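Long-range contact in DNA polymerase III, beta subunit (Thermotoga maritima, PDB 1VPK), which probably tethers DNA polymerase III and other proteins to DNA as a ring-shaped head-to-tail homodimer that confers processivity: residues C57-K66 with D125-A133. Sequence-based numbering, arbitrary orientation.
Sequences CATDLETGVK and DEFPEITPA
Ile130 lies against the backbone of Gly64 on the hairpin 57-66. Its CD1 methyl lies over the paired backbones, 3.4 Å from Val65 O and 3.6 Å from Ala58 O. It also touches CB of Cys57. Ile130 CG2 packs on Gly64, 3.8 Å from Gly64 C. Gly64 has no side chain, so this methyl rests directly on its backbone.

Phe127 meets the first strand of the hairpin, 53-59. Its CG is anti to the backbone N (chi1 -164°), which swings the ring toward the strand. Ala58 CA sits at the ring edge, in plane, 4.0 Å from Phe127 CZ. CB of Cys57 approaches CE1. Thr59 CG2 comes in obliquely at CZ and also meets CG of the Pro128 ring at 3.9 Å. The Leu61 side chain runs at about a right angle to that of Pro128. No hydrogen bond joins the two segments; the contact is mainly apolar packing.

The second shell fixes the turn. Thr59 OG1 accepts from Leu61 N in an ST turn and donates to Thr63 O at 2.7 Å. Asp60 OD1 takes Glu62 N and Thr63 N, while its OD2 pairs with Lys208.

The loop 125-133 thus crosses one face of strands 53-59 and 63-68 on its way to strand 137-142, the far edge of the same continuous antiparallel sheet of the sliding-ring fold. Phe127 also touches Leu46 of strand 44-50, and Ile130 touches Val244 of strand 241-246. On the other face, Val65 packs on Glu212 of helix 207-218.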
loop_
_atom_site.group_PDB
_atom_site.type_symbol
_atom_site.label_atom_id
_atom_site.label_comp_id
_atom_site.label_asym_id
_atom_site.label_seq_id
_atom_site.Cartn_x
_atom_site.Cartn_y
_atom_site.Cartn_z
ATOM N N CYS A 57 20.173 21.048 -9.017
ATOM C CA CYS A 57 19.391 21.910 -8.102
ATOM C C CYS A 57 17.878 21.694 -8.212
ATOM O O CYS A 57 17.354 21.254 -9.255
ATOM C CB CYS A 57 19.686 23.371 -8.357
ATOM S SG CYS A 57 21.444 23.810 -8.285
ATOM N N ALA A 58 17.182 22.029 -7.141
ATOM C CA ALA A 58 15.710 22.062 -7.170
ATOM C C ALA A 58 15.274 23.160 -6.214
ATOM O O ALA A 58 15.936 23.403 -5.182
ATOM C CB ALA A 58 15.181 20.780 -6.714
ATOM N N THR A 59 14.192 23.843 -6.558
ATOM C CA THR A 59 13.591 24.793 -5.653
ATOM C C THR A 59 12.111 24.940 -5.955
ATOM O O THR A 59 11.677 24.784 -7.101
ATOM C CB THR A 59 14.276 26.162 -5.753
ATOM O OG1 THR A 59 13.802 27.012 -4.698
ATOM C CG2 THR A 59 13.978 26.878 -7.109
ATOM N N ASP A 60 11.378 25.319 -4.932
ATOM C CA ASP A 60 10.037 25.868 -5.063
ATOM C C ASP A 60 9.957 27.309 -4.608
ATOM O O ASP A 60 8.893 27.800 -4.337
ATOM C CB ASP A 60 9.067 25.034 -4.241
ATOM C CG ASP A 60 9.357 25.067 -2.757
ATOM O OD1 ASP A 60 10.162 25.899 -2.286
ATOM O OD2 ASP A 60 8.760 24.236 -2.040
ATOM N N LEU A 61 11.078 27.995 -4.534
ATOM C CA LEU A 61 11.159 29.386 -4.078
ATOM C C LEU A 61 11.078 29.594 -2.558
ATOM O O LEU A 61 11.362 30.698 -2.057
ATOM C CB LEU A 61 10.135 30.303 -4.788
ATOM C CG LEU A 61 10.107 30.310 -6.340
ATOM C CD1 LEU A 61 9.244 31.416 -6.797
ATOM C CD2 LEU A 61 11.494 30.476 -6.909
ATOM N N GLU A 62 10.705 28.562 -1.809
ATOM C CA GLU A 62 10.790 28.626 -0.337
ATOM C C GLU A 62 11.949 27.749 0.153
ATOM O O GLU A 62 12.680 28.176 1.042
ATOM C CB GLU A 62 9.467 28.189 0.310
ATOM C CG GLU A 62 9.603 27.846 1.816
ATOM C CD GLU A 62 8.282 27.412 2.442
ATOM O OE1 GLU A 62 7.827 26.269 2.124
ATOM O OE2 GLU A 62 7.737 28.232 3.240
ATOM N N THR A 63 12.104 26.544 -0.421
ATOM C CA THR A 63 13.260 25.667 -0.174
ATOM C C THR A 63 14.096 25.564 -1.482
ATOM O O THR A 63 13.526 25.437 -2.570
ATOM C CB THR A 63 12.792 24.230 0.262
ATOM O OG1 THR A 63 11.861 24.282 1.347
ATOM C CG2 THR A 63 14.013 23.310 0.633
ATOM N N GLY A 64 15.412 25.638 -1.383
ATOM C CA GLY A 64 16.331 25.444 -2.501
ATOM C C GLY A 64 17.431 24.489 -2.113
ATOM O O GLY A 64 17.935 24.508 -0.949
ATOM N N VAL A 65 17.801 23.612 -3.039
ATOM C CA VAL A 65 18.843 22.631 -2.799
ATOM C C VAL A 65 19.819 22.720 -3.934
ATOM O O VAL A 65 19.396 22.719 -5.096
ATOM C CB VAL A 65 18.309 21.218 -2.825
ATOM C CG1 VAL A 65 19.489 20.196 -2.643
ATOM C CG2 VAL A 65 17.290 21.013 -1.761
ATOM N N LYS A 66 21.105 22.810 -3.608
ATOM C CA LYS A 66 22.185 22.795 -4.594
ATOM C C LYS A 66 23.095 21.627 -4.184
ATOM O O LYS A 66 23.761 21.679 -3.139
ATOM C CB LYS A 66 22.948 24.118 -4.565
ATOM C CG LYS A 66 23.995 24.265 -5.673
ATOM C CD LYS A 66 24.764 25.586 -5.599
ATOM C CE LYS A 66 25.605 25.761 -6.836
ATOM N NZ LYS A 66 26.356 27.071 -6.902
ATOM N N ASP A 125 16.745 29.657 -18.044
ATOM C CA ASP A 125 16.935 31.079 -17.842
ATOM C C ASP A 125 16.039 31.680 -16.791
ATOM O O ASP A 125 16.348 32.737 -16.300
ATOM C CB ASP A 125 16.913 31.875 -19.145
ATOM C CG ASP A 125 15.645 31.680 -19.952
ATOM O OD1 ASP A 125 15.371 30.556 -20.404
ATOM O OD2 ASP A 125 14.932 32.678 -20.155
ATOM N N GLU A 126 14.978 31.001 -16.382
ATOM C CA GLU A 126 14.154 31.483 -15.266
ATOM C C GLU A 126 14.291 30.656 -14.009
ATOM O O GLU A 126 13.573 30.893 -13.023
ATOM C CB GLU A 126 12.690 31.571 -15.697
ATOM C CG GLU A 126 12.430 32.761 -16.582
ATOM C CD GLU A 126 11.124 32.698 -17.366
ATOM O OE1 GLU A 126 10.323 31.750 -17.192
ATOM O OE2 GLU A 126 10.916 33.601 -18.178
ATOM N N PHE A 127 15.228 29.700 -14.013
ATOM C CA PHE A 127 15.553 28.977 -12.826
ATOM C C PHE A 127 16.560 29.802 -11.991
ATOM O O PHE A 127 17.655 30.105 -12.442
ATOM C CB PHE A 127 16.136 27.597 -13.144
ATOM C CG PHE A 127 16.132 26.693 -11.999
ATOM C CD1 PHE A 127 17.086 26.821 -10.982
ATOM C CD2 PHE A 127 15.191 25.692 -11.896
ATOM C CE1 PHE A 127 17.085 25.978 -9.901
ATOM C CE2 PHE A 127 15.198 24.857 -10.829
ATOM C CZ PHE A 127 16.141 25.006 -9.828
ATOM N N PRO A 128 16.188 30.153 -10.787
ATOM C CA PRO A 128 17.007 31.073 -10.000
ATOM C C PRO A 128 18.292 30.484 -9.379
ATOM O O PRO A 128 18.413 29.278 -9.183
ATOM C CB PRO A 128 16.057 31.453 -8.899
ATOM C CG PRO A 128 15.273 30.200 -8.669
ATOM C CD PRO A 128 14.994 29.709 -10.040
ATOM N N GLU A 129 19.243 31.357 -9.065
ATOM C CA GLU A 129 20.428 30.969 -8.277
ATOM C C GLU A 129 20.012 30.624 -6.850
ATOM O O GLU A 129 19.234 31.353 -6.235
ATOM C CB GLU A 129 21.464 32.117 -8.232
ATOM C CG GLU A 129 22.276 32.278 -9.511
ATOM C CD GLU A 129 23.165 31.057 -9.802
ATOM O OE1 GLU A 129 23.389 30.240 -8.872
ATOM O OE2 GLU A 129 23.637 30.919 -10.953
ATOM N N ILE A 130 20.523 29.508 -6.325
ATOM C CA ILE A 130 20.231 29.108 -4.954
ATOM C C ILE A 130 21.440 29.497 -4.097
ATOM O O ILE A 130 22.559 29.019 -4.323
ATOM C CB ILE A 130 19.945 27.629 -4.873
ATOM C CG1 ILE A 130 18.695 27.312 -5.731
ATOM C CG2 ILE A 130 19.790 27.191 -3.391
ATOM C CD1 ILE A 130 18.441 25.871 -5.809
ATOM N N THR A 131 21.227 30.387 -3.144
ATOM C CA THR A 131 22.337 30.841 -2.302
ATOM C C THR A 131 22.073 30.624 -0.811
ATOM O O THR A 131 20.918 30.639 -0.356
ATOM C CB THR A 131 22.697 32.312 -2.524
ATOM O OG1 THR A 131 21.675 33.144 -1.968
ATOM C CG2 THR A 131 22.882 32.628 -4.022
ATOM N N PRO A 132 23.165 30.391 -0.054
ATOM C CA PRO A 132 23.010 30.021 1.342
ATOM C C PRO A 132 22.631 31.199 2.225
ATOM O O PRO A 132 22.693 32.351 1.812
ATOM C CB PRO A 132 24.407 29.478 1.721
ATOM C CG PRO A 132 25.194 29.393 0.459
ATOM C CD PRO A 132 24.591 30.391 -0.457
ATOM N N ALA A 133 22.262 30.873 3.457
ATOM C CA ALA A 133 22.006 31.879 4.469
ATOM C C ALA A 133 23.300 32.662 4.713
ATOM O O ALA A 133 24.397 32.178 4.466
ATOM C CB ALA A 133 21.545 31.242 5.702
#